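Local atomic coordinates of WGR domain-containing protein (Bacteroides fragilis, PDB entry 2RA8), a protein that is of unknown function but joins a WGR domain to leucine-rich repeats, a combination that suggests a role in recognising other macromolecules. Residues Gln8-Gln13 and Gly143-Asp148; Gln154-Ile159 and Glu199-Gly204; Asp163-Leu168 and Lys190-Leu195; Ser208-Ile213 and Met239-Pro244; Leu226-Gly229 and Gly234-Gly237. One frame throughout, in Å; residues are numbered along the deposited sequence.

How the contacts relate
From the N terminus, contact 1 closes the first and longest of these loops, holding a turn of the WGR sheet, between strands 3-8 and 13-21, against strand 143-146 of the long parallel sheet. Contact 2 opens only after contact 1 has closed and joins two connections at that sheet; contact 3 is nested inside its loop, where helix 165-169 meets the stretch leading to strand 197-201. Contact 4 follows in series and ties helix 207-215 to 239-244, with contact 5 nested inside. None of the loops cross. Contacts 4 and 5, their centres about 10 Å apart, share one apolar cluster, and contacts 2 and 5 lie on neighbouring strands 197-201 and 223-227.

Contact 1 (Gln8-Gln13 and Gly143-Asp148); sequences QDFKSQ and GLFWGD
F10 reaches out of the turn between strands 3-8 and 13-21 and lays its ring against G143, L144 and F145 of strand 143-146. Its CB already points at the strand, and with CG anti to the carbonyl carbon (chi1 -76°) the ring is laid along it. CB is obliquely placed to the F145 ring. CG lies 4.0 Å from F145 CB, and CD1 and CD2 lie beneath the same methylene. That carbon stands over the centre of the F10 ring in a CH-pi contact, F145 CB being 3.8 Å from the F10 centroid. Farther out the ring turns its edge to the main chain: F10 CE1 lies 3.5 Å from G143 C, and F10 CZ is 3.5 Å from L144 N. A WGR-domain turn is thus docked on the parallel sheet of the leucine-rich repeats, where F10 also touches Q111 and T113 on adjacent strand 111-114. The rings of F10 and F145 cross obliquely, their planes at 48°, and D148 CB lies 3.6 Å above one face of the F145 ring. Behind F10, an Asx turn shapes the loop, D9 OD1 accepting from K11 N at 2.9 Å and, more nearly straight, from S12 N.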
# COMPACT_ATOMS: atom_id res chain seq x y z
N GLN A 8 1.42 -3.90 -19.10
CA GLN A 8 0.13 -3.22 -19.24
C GLN A 8 -1.05 -3.87 -18.55
O GLN A 8 -1.36 -5.04 -18.78
CB GLN A 8 -0.26 -3.10 -20.72
CG GLN A 8 0.50 -2.08 -21.55
CD GLN A 8 0.09 -2.15 -23.00
OE1 GLN A 8 0.30 -3.18 -23.66
NE2 GLN A 8 -0.50 -1.08 -23.52
N ASP A 9 -1.71 -3.11 -17.67
CA ASP A 9 -2.93 -3.59 -17.02
C ASP A 9 -3.80 -2.38 -16.79
O ASP A 9 -3.54 -1.32 -17.36
CB ASP A 9 -2.62 -4.38 -15.71
CG ASP A 9 -2.05 -3.53 -14.60
OD1 ASP A 9 -1.89 -2.31 -14.76
OD2 ASP A 9 -1.77 -4.11 -13.53
N PHE A 10 -4.86 -2.51 -15.99
CA PHE A 10 -5.75 -1.37 -15.75
C PHE A 10 -5.03 -0.13 -15.23
O PHE A 10 -5.43 1.00 -15.54
CB PHE A 10 -6.87 -1.75 -14.75
CG PHE A 10 -7.97 -2.61 -15.32
CD1 PHE A 10 -8.79 -2.13 -16.34
CD2 PHE A 10 -8.23 -3.87 -14.79
CE1 PHE A 10 -9.85 -2.90 -16.83
CE2 PHE A 10 -9.28 -4.65 -15.27
CZ PHE A 10 -10.09 -4.16 -16.30
N LYS A 11 -3.97 -0.32 -14.45
CA LYS A 11 -3.25 0.81 -13.86
C LYS A 11 -1.91 1.18 -14.45
O LYS A 11 -1.55 2.36 -14.47
CB LYS A 11 -3.10 0.58 -12.36
N SER A 12 -1.15 0.19 -14.92
CA SER A 12 0.17 0.45 -15.50
C SER A 12 0.24 0.31 -16.99
O SER A 12 -0.25 -0.66 -17.56
CB SER A 12 1.22 -0.49 -14.90
OG SER A 12 1.31 -0.32 -13.50
N GLN A 13 0.88 1.28 -17.63
CA GLN A 13 1.06 1.29 -19.08
C GLN A 13 2.49 1.78 -19.20
O GLN A 13 2.73 2.97 -19.44
CB GLN A 13 0.09 2.28 -19.73
CG GLN A 13 -1.39 1.90 -19.54
CD GLN A 13 -1.81 0.73 -20.42
OE1 GLN A 13 -2.46 -0.22 -19.95
NE2 GLN A 13 -1.46 0.79 -21.70
N GLY A 143 -11.74 -3.98 -21.54
CA GLY A 143 -11.58 -4.17 -20.11
C GLY A 143 -12.29 -3.09 -19.34
O GLY A 143 -12.25 -1.92 -19.71
N LEU A 144 -12.96 -3.47 -18.25
CA LEU A 144 -13.69 -2.54 -17.41
C LEU A 144 -13.47 -2.83 -15.94
O LEU A 144 -13.71 -3.95 -15.48
CB LEU A 144 -15.19 -2.61 -17.70
CG LEU A 144 -16.12 -1.86 -16.73
CD1 LEU A 144 -15.80 -0.36 -16.76
CD2 LEU A 144 -17.58 -2.10 -17.10
N PHE A 145 -13.00 -1.83 -15.20
CA PHE A 145 -12.79 -1.96 -13.76
C PHE A 145 -13.73 -0.95 -13.20
O PHE A 145 -13.45 0.24 -13.20
CB PHE A 145 -11.33 -1.61 -13.38
CG PHE A 145 -11.02 -1.71 -11.90
CD1 PHE A 145 -11.96 -2.17 -10.98
CD2 PHE A 145 -9.78 -1.31 -11.44
CE1 PHE A 145 -11.65 -2.24 -9.61
CE2 PHE A 145 -9.46 -1.38 -10.07
CZ PHE A 145 -10.39 -1.84 -9.16
N TRP A 146 -14.88 -1.43 -12.74
CA TRP A 146 -15.95 -0.59 -12.20
C TRP A 146 -15.93 -0.49 -10.69
O TRP A 146 -16.10 -1.50 -9.99
CB TRP A 146 -17.31 -1.17 -12.67
CG TRP A 146 -18.49 -0.30 -12.35
CD1 TRP A 146 -19.10 -0.16 -11.13
CD2 TRP A 146 -19.17 0.57 -13.25
NE1 TRP A 146 -20.13 0.74 -11.23
CE2 TRP A 146 -20.20 1.21 -12.52
CE3 TRP A 146 -19.02 0.87 -14.61
CZ2 TRP A 146 -21.07 2.13 -13.10
CZ3 TRP A 146 -19.89 1.80 -15.19
CH2 TRP A 146 -20.90 2.41 -14.43
N GLY A 147 -15.73 0.72 -10.16
CA GLY A 147 -15.73 0.90 -8.72
C GLY A 147 -14.37 0.94 -8.03
O GLY A 147 -14.23 0.49 -6.90
N ASP A 148 -13.36 1.49 -8.70
CA ASP A 148 -12.03 1.55 -8.12
C ASP A 148 -12.00 2.68 -7.11
O ASP A 148 -11.43 3.74 -7.35
CB ASP A 148 -10.99 1.76 -9.21
CG ASP A 148 -9.56 1.70 -8.68
OD1 ASP A 148 -9.33 1.06 -7.64
OD2 ASP A 148 -8.67 2.28 -9.32

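Contact 2 (Gln154-Ile159 and Glu199-Gly204); sequences QEISWI and EIISGG
Both backbones turn where they meet, I156 starting a short 3-10 segment (156-158) and G203 following the end of strand 197-201. The first bend is held by W158 N to E155 O at 2.8 Å and by the longer bond of I159 N to I156 O. In the second, G204 N donates to S202 OG at 3.1 Å, an ST turn, and the same hydroxyl is hydrogen-bonded to T182. One water spans the gap, accepting from G203 N at 2.9 Å and donating weakly to I156 O. In the leucine-rich-repeat sheet this joins the loop after strand 143-146 to the loop after strand 197-201, over the end of intervening strand 176-180, whose K180 also touches I156. The I156 side chain does nearly all the touching. Its CG1 branch is anti to the backbone N (chi1 -163°) and continues extended, carrying CD1 to I201, where I156 CD1 meets I201 CG2 at 3.6 Å. The two isoleucines cross at about a right angle. CD1 also reaches the main chain of S202 and G203, and the other branch adds to this, I156 CG2 lying 3.9 Å from G203 CA. Q154 packs on Y29, and W158 on Q39, of the second subunit.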
# COMPACT_ATOMS: atom_id res chain seq x y z
N GLN A 154 -13.95 5.95 0.63
CA GLN A 154 -15.13 5.38 1.28
C GLN A 154 -14.95 3.87 1.32
O GLN A 154 -14.50 3.25 0.35
CB GLN A 154 -16.42 5.81 0.52
CG GLN A 154 -17.17 4.71 -0.20
CD GLN A 154 -18.32 5.24 -1.05
OE1 GLN A 154 -18.60 4.71 -2.14
NE2 GLN A 154 -19.01 6.27 -0.56
N GLU A 155 -15.28 3.27 2.46
CA GLU A 155 -15.14 1.83 2.63
C GLU A 155 -15.95 1.05 1.63
O GLU A 155 -17.02 1.48 1.20
CB GLU A 155 -15.55 1.40 4.04
CG GLU A 155 -14.62 1.88 5.14
CD GLU A 155 -14.79 1.07 6.40
OE1 GLU A 155 -15.29 1.61 7.41
OE2 GLU A 155 -14.42 -0.13 6.38
N ILE A 156 -15.44 -0.12 1.27
CA ILE A 156 -16.09 -0.96 0.28
C ILE A 156 -17.56 -1.21 0.55
O ILE A 156 -18.37 -1.26 -0.37
CB ILE A 156 -15.31 -2.30 0.14
CG1 ILE A 156 -15.70 -3.01 -1.17
CG2 ILE A 156 -15.59 -3.20 1.34
CD1 ILE A 156 -14.77 -4.14 -1.55
N SER A 157 -17.93 -1.31 1.83
CA SER A 157 -19.33 -1.56 2.17
C SER A 157 -20.24 -0.37 1.94
O SER A 157 -21.45 -0.48 2.11
CB SER A 157 -19.46 -2.02 3.64
OG SER A 157 -18.88 -1.07 4.54
N TRP A 158 -19.66 0.76 1.54
CA TRP A 158 -20.45 1.96 1.28
C TRP A 158 -20.57 2.30 -0.19
O TRP A 158 -21.19 3.29 -0.56
CB TRP A 158 -19.85 3.16 2.04
CG TRP A 158 -19.95 3.02 3.52
CD1 TRP A 158 -19.04 2.44 4.36
CD2 TRP A 158 -21.06 3.42 4.34
NE1 TRP A 158 -19.51 2.45 5.66
CE2 TRP A 158 -20.75 3.03 5.67
CE3 TRP A 158 -22.28 4.05 4.08
CZ2 TRP A 158 -21.63 3.27 6.73
CZ3 TRP A 158 -23.15 4.28 5.13
CH2 TRP A 158 -22.82 3.89 6.44
N ILE A 159 -19.98 1.47 -1.03
CA ILE A 159 -20.04 1.70 -2.47
C ILE A 159 -21.44 1.37 -2.93
O ILE A 159 -21.93 0.26 -2.70
CB ILE A 159 -19.01 0.82 -3.21
CG1 ILE A 159 -17.62 1.12 -2.68
CG2 ILE A 159 -19.06 1.10 -4.71
CD1 ILE A 159 -16.53 0.24 -3.28
N GLU A 199 -13.98 -10.76 -11.97
CA GLU A 199 -13.57 -10.69 -10.58
C GLU A 199 -14.41 -9.68 -9.87
O GLU A 199 -14.56 -8.55 -10.34
CB GLU A 199 -12.09 -10.28 -10.45
CG GLU A 199 -11.69 -9.84 -9.02
CD GLU A 199 -10.18 -9.70 -8.85
OE1 GLU A 199 -9.50 -9.26 -9.81
OE2 GLU A 199 -9.67 -10.02 -7.76
N ILE A 200 -14.99 -10.08 -8.75
CA ILE A 200 -15.83 -9.17 -7.98
C ILE A 200 -15.27 -9.07 -6.58
O ILE A 200 -15.10 -10.07 -5.89
CB ILE A 200 -17.29 -9.66 -7.96
CG1 ILE A 200 -17.83 -9.78 -9.40
CG2 ILE A 200 -18.14 -8.70 -7.15
CD1 ILE A 200 -19.26 -10.30 -9.49
N ILE A 201 -14.94 -7.84 -6.19
CA ILE A 201 -14.39 -7.55 -4.87
C ILE A 201 -15.53 -7.03 -4.03
O ILE A 201 -16.18 -6.04 -4.39
CB ILE A 201 -13.27 -6.49 -4.98
CG1 ILE A 201 -12.17 -7.03 -5.91
CG2 ILE A 201 -12.67 -6.19 -3.61
CD1 ILE A 201 -11.21 -5.96 -6.40
N SER A 202 -15.72 -7.58 -2.87
CA SER A 202 -16.91 -7.30 -2.06
C SER A 202 -16.55 -7.38 -0.61
O SER A 202 -15.72 -8.26 -0.21
CB SER A 202 -17.94 -8.36 -2.33
OG SER A 202 -19.16 -8.13 -1.71
N GLY A 203 -17.26 -6.58 0.21
CA GLY A 203 -17.18 -6.76 1.71
C GLY A 203 -18.26 -7.72 2.23
O GLY A 203 -18.24 -8.15 3.35
N GLY A 204 -19.15 -8.15 1.36
CA GLY A 204 -20.04 -9.20 1.71
C GLY A 204 -20.85 -9.50 0.46
O GLY A 204 -21.74 -8.76 0.09
O HOH W 1 -19.04 -4.49 -0.76

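Contact 3 (Asp163-Leu168 and Lys190-Leu195); sequences DLSPVL and KPRPNL
A buried contact of mixed character, one hydrogen bond and apolar cover of a guanidinium, joins S165 and L168 of helix 165-169 to K190 and R192, which lie in the connection between strands 176-180 and 197-201. S165 OG, anti to its own backbone N (chi1 -177°), faces two basic side chains. K190 is extended beyond CG, and its NZ donates to S165 OG at 3.1 Å. R192 NH1 comes to 2.9 Å from S165 OG, which lies at the edge of the guanidinium and near its plane. The flat group is also packed from above: L168 CB sits over one face, toward the rim, 3.7 Å from R192 NH2, and L168 CD1 is 3.9 Å from R192 NE. On the opposite face, less closely, lies CB of K190. L168 and the arginine chain cross at about a right angle. The charges gather round D169, the next residue of the helix, which makes salt bridges with both K190 and R192, while R192 NH1 also donates to I187 O. With several partners and a group over each face, the guanidinium is probably little able to rotate. At the start of the helix D163 OD1 accepts from S165 N at 3.1 Å, a capping bond met from above the carboxylate plane. Such packing of a helix from one beta-alpha-beta crossover against the next connection is consistent with the helix-bearing convex side of a leucine-rich-repeat solenoid.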
# COMPACT_ATOMS: atom_id res chain seq x y z
N ASP A 163 -27.79 -1.69 -11.29
CA ASP A 163 -27.83 -2.83 -12.20
C ASP A 163 -26.87 -2.50 -13.32
O ASP A 163 -27.08 -1.54 -14.06
CB ASP A 163 -29.24 -3.02 -12.74
CG ASP A 163 -29.32 -4.06 -13.84
OD1 ASP A 163 -28.47 -4.97 -13.86
OD2 ASP A 163 -30.25 -3.96 -14.66
N LEU A 164 -25.79 -3.26 -13.45
CA LEU A 164 -24.83 -2.98 -14.52
C LEU A 164 -25.04 -3.81 -15.76
O LEU A 164 -24.26 -3.74 -16.70
CB LEU A 164 -23.39 -3.19 -14.02
CG LEU A 164 -22.83 -2.28 -12.91
CD1 LEU A 164 -21.34 -2.60 -12.71
CD2 LEU A 164 -23.00 -0.82 -13.29
N SER A 165 -26.11 -4.61 -15.80
CA SER A 165 -26.34 -5.42 -16.99
C SER A 165 -26.44 -4.58 -18.25
O SER A 165 -25.97 -4.98 -19.31
CB SER A 165 -27.60 -6.27 -16.83
OG SER A 165 -27.78 -7.11 -17.96
N PRO A 166 -27.06 -3.39 -18.15
CA PRO A 166 -27.16 -2.57 -19.37
C PRO A 166 -25.82 -2.03 -19.83
O PRO A 166 -25.61 -1.81 -21.02
CB PRO A 166 -28.12 -1.46 -18.96
CG PRO A 166 -29.01 -2.14 -17.97
CD PRO A 166 -28.00 -2.90 -17.13
N VAL A 167 -24.93 -1.80 -18.87
CA VAL A 167 -23.59 -1.30 -19.17
C VAL A 167 -22.79 -2.38 -19.85
O VAL A 167 -22.09 -2.13 -20.82
CB VAL A 167 -22.86 -0.83 -17.89
CG1 VAL A 167 -21.41 -0.49 -18.20
CG2 VAL A 167 -23.57 0.40 -17.33
N LEU A 168 -22.90 -3.60 -19.34
CA LEU A 168 -22.19 -4.72 -19.94
C LEU A 168 -22.74 -4.98 -21.33
O LEU A 168 -22.00 -5.40 -22.22
CB LEU A 168 -22.32 -5.98 -19.06
CG LEU A 168 -21.78 -5.84 -17.62
CD1 LEU A 168 -21.97 -7.15 -16.88
CD2 LEU A 168 -20.30 -5.45 -17.63
N LYS A 190 -27.69 -13.23 -18.50
CA LYS A 190 -27.67 -13.28 -19.95
C LYS A 190 -26.47 -14.02 -20.43
O LYS A 190 -25.51 -14.24 -19.68
CB LYS A 190 -27.65 -11.86 -20.53
CG LYS A 190 -28.83 -11.00 -20.11
CD LYS A 190 -28.63 -9.53 -20.48
CE LYS A 190 -29.88 -8.73 -20.13
NZ LYS A 190 -29.73 -7.26 -20.32
N PRO A 191 -26.50 -14.48 -21.68
CA PRO A 191 -25.30 -15.18 -22.12
C PRO A 191 -24.26 -14.13 -22.43
O PRO A 191 -24.55 -13.12 -23.07
CB PRO A 191 -25.77 -15.95 -23.35
CG PRO A 191 -26.94 -15.14 -23.85
CD PRO A 191 -27.63 -14.72 -22.60
N ARG A 192 -23.04 -14.34 -21.95
CA ARG A 192 -21.96 -13.40 -22.20
C ARG A 192 -20.72 -14.13 -22.57
O ARG A 192 -19.76 -14.22 -21.80
CB ARG A 192 -21.69 -12.54 -20.96
CG ARG A 192 -22.87 -11.66 -20.58
CD ARG A 192 -22.48 -10.74 -19.45
NE ARG A 192 -23.63 -10.09 -18.84
CZ ARG A 192 -24.38 -9.17 -19.43
NH1 ARG A 192 -25.40 -8.64 -18.78
NH2 ARG A 192 -24.09 -8.78 -20.67
N PRO A 193 -20.70 -14.70 -23.79
CA PRO A 193 -19.53 -15.43 -24.24
C PRO A 193 -18.32 -14.56 -24.44
O PRO A 193 -17.21 -15.05 -24.64
CB PRO A 193 -20.03 -16.08 -25.55
CG PRO A 193 -21.00 -15.06 -26.07
CD PRO A 193 -21.76 -14.69 -24.82
N ASN A 194 -18.51 -13.24 -24.38
CA ASN A 194 -17.39 -12.32 -24.57
C ASN A 194 -16.46 -12.28 -23.38
O ASN A 194 -15.25 -12.08 -23.54
CB ASN A 194 -17.89 -10.89 -24.88
CG ASN A 194 -18.81 -10.33 -23.79
OD1 ASN A 194 -18.51 -9.29 -23.19
ND2 ASN A 194 -19.91 -11.01 -23.54
N LEU A 195 -17.00 -12.48 -22.18
CA LEU A 195 -16.19 -12.42 -20.94
C LEU A 195 -15.20 -13.54 -20.73
O LEU A 195 -15.55 -14.73 -20.78
CB LEU A 195 -17.11 -12.35 -19.70
CG LEU A 195 -17.82 -11.06 -19.31
CD1 LEU A 195 -18.71 -10.59 -20.43
CD2 LEU A 195 -18.66 -11.29 -18.06

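Contact 4 (Ser208-Ile213 and Met239-Pro244); sequences SVVEDI and MNVFRP
Two consecutive connections of the leucine-rich-repeat sheet meet where V210 of helix 207-215 packs on V241 and F242, in a stretch of irregular helical turns between strands 223-227 and 256-260. V210 divides its two methyl groups between the two partners. With CG1 anti to the backbone N (chi1 180°) and CG2 anti to the carbonyl carbon, the methyls diverge. CG1 meets V241 tip to tip, V210 CG1 lying 3.5 Å from V241 CG2. The other methyl goes to the phenylalanine: V210 CG2 is 3.7 Å from F242 CE1, approaching the ring obliquely while the two side chains cross at about a right angle. V241 serves both neighbours. Its CG2 faces the helix, whereas CG1, set between the backbone N and the carbonyl carbon (chi1 63°), lies 3.7 Å above the centre of the F242 ring. One valine thus covers the ring face while the helix valine comes in obliquely at its CD1 and CE1. L205 also touches both V210 and F242. Polar bonds of the two segments lie away from this patch: R243 makes a weak bond from NH1 to N240 OD1 and a salt bridge with E270 of helix 265-274, and D212 bonds to S186 and I187. Between V210 and its two partners the contacts are apolar, so the grip there probably rests on shape fit and exclusion of water.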
# COMPACT_ATOMS: atom_id res chain seq x y z
N SER A 208 -27.72 -12.45 -4.62
CA SER A 208 -28.22 -11.95 -5.90
C SER A 208 -27.12 -11.93 -6.94
O SER A 208 -27.35 -12.26 -8.10
CB SER A 208 -28.80 -10.55 -5.74
OG SER A 208 -27.93 -9.71 -5.01
N VAL A 209 -25.92 -11.57 -6.52
CA VAL A 209 -24.78 -11.53 -7.43
C VAL A 209 -24.43 -12.92 -7.91
O VAL A 209 -24.24 -13.14 -9.11
CB VAL A 209 -23.55 -10.91 -6.74
CG1 VAL A 209 -22.35 -10.96 -7.67
CG2 VAL A 209 -23.86 -9.47 -6.34
N VAL A 210 -24.36 -13.88 -6.99
CA VAL A 210 -24.04 -15.25 -7.37
C VAL A 210 -25.09 -15.80 -8.32
O VAL A 210 -24.78 -16.52 -9.28
CB VAL A 210 -23.95 -16.17 -6.13
CG1 VAL A 210 -23.62 -17.59 -6.57
CG2 VAL A 210 -22.88 -15.66 -5.18
N GLU A 211 -26.35 -15.45 -8.07
CA GLU A 211 -27.45 -15.93 -8.92
C GLU A 211 -27.36 -15.35 -10.31
O GLU A 211 -27.75 -16.00 -11.29
CB GLU A 211 -28.80 -15.60 -8.28
CG GLU A 211 -29.02 -16.36 -6.97
CD GLU A 211 -30.40 -16.17 -6.40
OE1 GLU A 211 -31.37 -16.70 -6.99
OE2 GLU A 211 -30.53 -15.50 -5.35
N ASP A 212 -26.86 -14.12 -10.42
CA ASP A 212 -26.69 -13.52 -11.74
C ASP A 212 -25.67 -14.34 -12.50
O ASP A 212 -25.86 -14.65 -13.67
CB ASP A 212 -26.21 -12.07 -11.63
CG ASP A 212 -27.32 -11.12 -11.22
OD1 ASP A 212 -28.51 -11.46 -11.44
OD2 ASP A 212 -27.01 -10.03 -10.69
N ILE A 213 -24.60 -14.72 -11.82
CA ILE A 213 -23.56 -15.52 -12.47
C ILE A 213 -24.11 -16.87 -12.88
O ILE A 213 -23.96 -17.28 -14.03
CB ILE A 213 -22.36 -15.70 -11.53
CG1 ILE A 213 -21.81 -14.33 -11.14
CG2 ILE A 213 -21.29 -16.53 -12.20
CD1 ILE A 213 -20.80 -14.35 -10.02
N MSE A 239 -22.73 -20.69 2.50
CA MSE A 239 -21.63 -20.97 1.60
C MSE A 239 -21.96 -21.95 0.49
O MSE A 239 -21.22 -22.04 -0.50
CB MSE A 239 -20.45 -21.50 2.40
CG MSE A 239 -19.78 -20.47 3.30
SE MSE A 239 -18.76 -19.18 2.26
CE MSE A 239 -17.22 -20.26 1.79
N ASN A 240 -23.06 -22.69 0.63
CA ASN A 240 -23.43 -23.68 -0.37
C ASN A 240 -23.83 -23.08 -1.69
O ASN A 240 -23.94 -23.78 -2.70
CB ASN A 240 -24.55 -24.59 0.15
CG ASN A 240 -24.06 -25.57 1.21
OD1 ASN A 240 -23.05 -26.25 1.02
ND2 ASN A 240 -24.79 -25.66 2.31
N VAL A 241 -24.04 -21.77 -1.69
CA VAL A 241 -24.44 -21.05 -2.88
C VAL A 241 -23.37 -21.10 -3.95
O VAL A 241 -23.66 -21.14 -5.15
CB VAL A 241 -24.75 -19.57 -2.53
CG1 VAL A 241 -23.50 -18.89 -2.02
CG2 VAL A 241 -25.32 -18.85 -3.73
N PHE A 242 -22.11 -21.11 -3.52
CA PHE A 242 -20.98 -21.14 -4.44
C PHE A 242 -20.75 -22.49 -5.09
O PHE A 242 -20.23 -22.58 -6.20
CB PHE A 242 -19.71 -20.70 -3.70
CG PHE A 242 -19.79 -19.32 -3.12
CD1 PHE A 242 -19.89 -18.20 -3.94
CD2 PHE A 242 -19.75 -19.13 -1.74
CE1 PHE A 242 -19.95 -16.92 -3.39
CE2 PHE A 242 -19.81 -17.87 -1.20
CZ PHE A 242 -19.91 -16.76 -2.03
N ARG A 243 -21.16 -23.56 -4.41
CA ARG A 243 -20.93 -24.90 -4.90
C ARG A 243 -21.25 -25.17 -6.36
O ARG A 243 -20.44 -25.76 -7.06
CB ARG A 243 -21.66 -25.92 -4.00
CG ARG A 243 -21.06 -26.04 -2.58
CD ARG A 243 -21.71 -27.17 -1.76
NE ARG A 243 -20.70 -28.04 -1.16
CZ ARG A 243 -20.13 -27.85 0.03
NH1 ARG A 243 -20.47 -26.81 0.77
NH2 ARG A 243 -19.22 -28.70 0.47
N PRO A 244 -22.43 -24.74 -6.85
CA PRO A 244 -22.73 -25.00 -8.26
C PRO A 244 -21.75 -24.40 -9.26
O PRO A 244 -21.72 -24.81 -10.42
CB PRO A 244 -24.14 -24.43 -8.42
CG PRO A 244 -24.74 -24.67 -7.07
CD PRO A 244 -23.62 -24.24 -6.14

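Contact 5 (Leu226-Gly229 and Gly234-Gly237); sequences LYVG and GFDG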
# COMPACT_ATOMS: atom_id res chain seq x y z
N LEU A 226 -14.23 -14.36 -6.78
CA LEU A 226 -15.30 -13.73 -6.02
C LEU A 226 -14.91 -13.58 -4.57
O LEU A 226 -14.51 -14.56 -3.93
CB LEU A 226 -16.58 -14.58 -6.08
CG LEU A 226 -17.21 -14.88 -7.45
CD1 LEU A 226 -18.37 -15.86 -7.26
CD2 LEU A 226 -17.69 -13.58 -8.10
N TYR A 227 -15.03 -12.37 -4.05
CA TYR A 227 -14.74 -12.11 -2.64
C TYR A 227 -16.03 -12.39 -1.87
O TYR A 227 -17.07 -11.80 -2.18
CB TYR A 227 -14.31 -10.65 -2.42
CG TYR A 227 -12.86 -10.36 -2.76
CD1 TYR A 227 -12.35 -10.65 -4.03
CD2 TYR A 227 -12.00 -9.81 -1.81
CE1 TYR A 227 -11.01 -10.41 -4.34
CE2 TYR A 227 -10.67 -9.56 -2.10
CZ TYR A 227 -10.18 -9.87 -3.36
OH TYR A 227 -8.86 -9.66 -3.64
N VAL A 228 -15.97 -13.28 -0.89
CA VAL A 228 -17.15 -13.62 -0.09
C VAL A 228 -17.53 -12.54 0.88
O VAL A 228 -18.69 -12.15 0.97
CB VAL A 228 -16.92 -14.93 0.70
CG1 VAL A 228 -18.19 -15.28 1.49
CG2 VAL A 228 -16.56 -16.06 -0.25
N GLY A 229 -16.55 -12.05 1.63
CA GLY A 229 -16.83 -11.01 2.60
C GLY A 229 -17.60 -11.57 3.79
O GLY A 229 -17.72 -12.79 3.93
N GLY A 234 -23.12 -7.72 3.80
CA GLY A 234 -23.68 -8.22 2.56
C GLY A 234 -23.79 -9.72 2.37
O GLY A 234 -24.74 -10.18 1.75
N PHE A 235 -22.83 -10.49 2.88
CA PHE A 235 -22.89 -11.94 2.71
C PHE A 235 -24.05 -12.48 3.49
O PHE A 235 -24.29 -12.06 4.62
CB PHE A 235 -21.59 -12.62 3.15
CG PHE A 235 -21.56 -14.10 2.89
CD1 PHE A 235 -21.86 -14.61 1.63
CD2 PHE A 235 -21.22 -15.00 3.90
CE1 PHE A 235 -21.83 -15.97 1.38
CE2 PHE A 235 -21.19 -16.36 3.66
CZ PHE A 235 -21.50 -16.85 2.40
N ASP A 236 -24.78 -13.42 2.89
CA ASP A 236 -25.95 -13.98 3.55
C ASP A 236 -25.68 -15.18 4.43
O ASP A 236 -26.61 -15.76 4.99
CB ASP A 236 -27.03 -14.30 2.52
CG ASP A 236 -27.49 -13.06 1.77
OD1 ASP A 236 -27.75 -12.04 2.44
OD2 ASP A 236 -27.60 -13.10 0.52
N GLY A 237 -24.41 -15.56 4.57
CA GLY A 237 -24.06 -16.67 5.44
C GLY A 237 -24.08 -18.10 4.91
O GLY A 237 -23.50 -18.99 5.53
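V228 and F235 form the tight part of this contact, a methyl group set squarely over an aromatic ring. V228 CG1 lies 3.5 Å from the centroid of the F235 ring and only 4° off the ring normal, a CH-pi contact. The centring is close: all six carbons of the F235 ring lie between 3.7 and 3.9 Å from V228 CG1. F235 has its CG anti to the backbone N (chi1 -175°), which swings the ring in beneath the valine. Its opposite face is occupied as well, since the chain curls back and places G237 N 3.3 Å above the ring plane, toward the rim. The ring is therefore sandwiched between a side chain of one segment and main chain of its own. Near the backbone it is F235 CB that meets carbonyl oxygens, 3.7 Å from V228 O and 4.0 Å from G229 O, plain van der Waals approaches. Glycines shape both sides, G229 with positive phi (72°), and G234 and G237 on either side of F235 and D236. The looser side of the turn faces solvent: G234 and G237 are partly exposed, and D236 is exposed and takes no part in the packing, although its OD2 accepts from D207 N at the start of helix 207-215. A loop following strand 223-227 that folds an aromatic ring back under V228, with both side chains meeting F242 of 239-244, is consistent with the leucine-rich-repeat fold, in which each strand of the parallel sheet leads into such a connection.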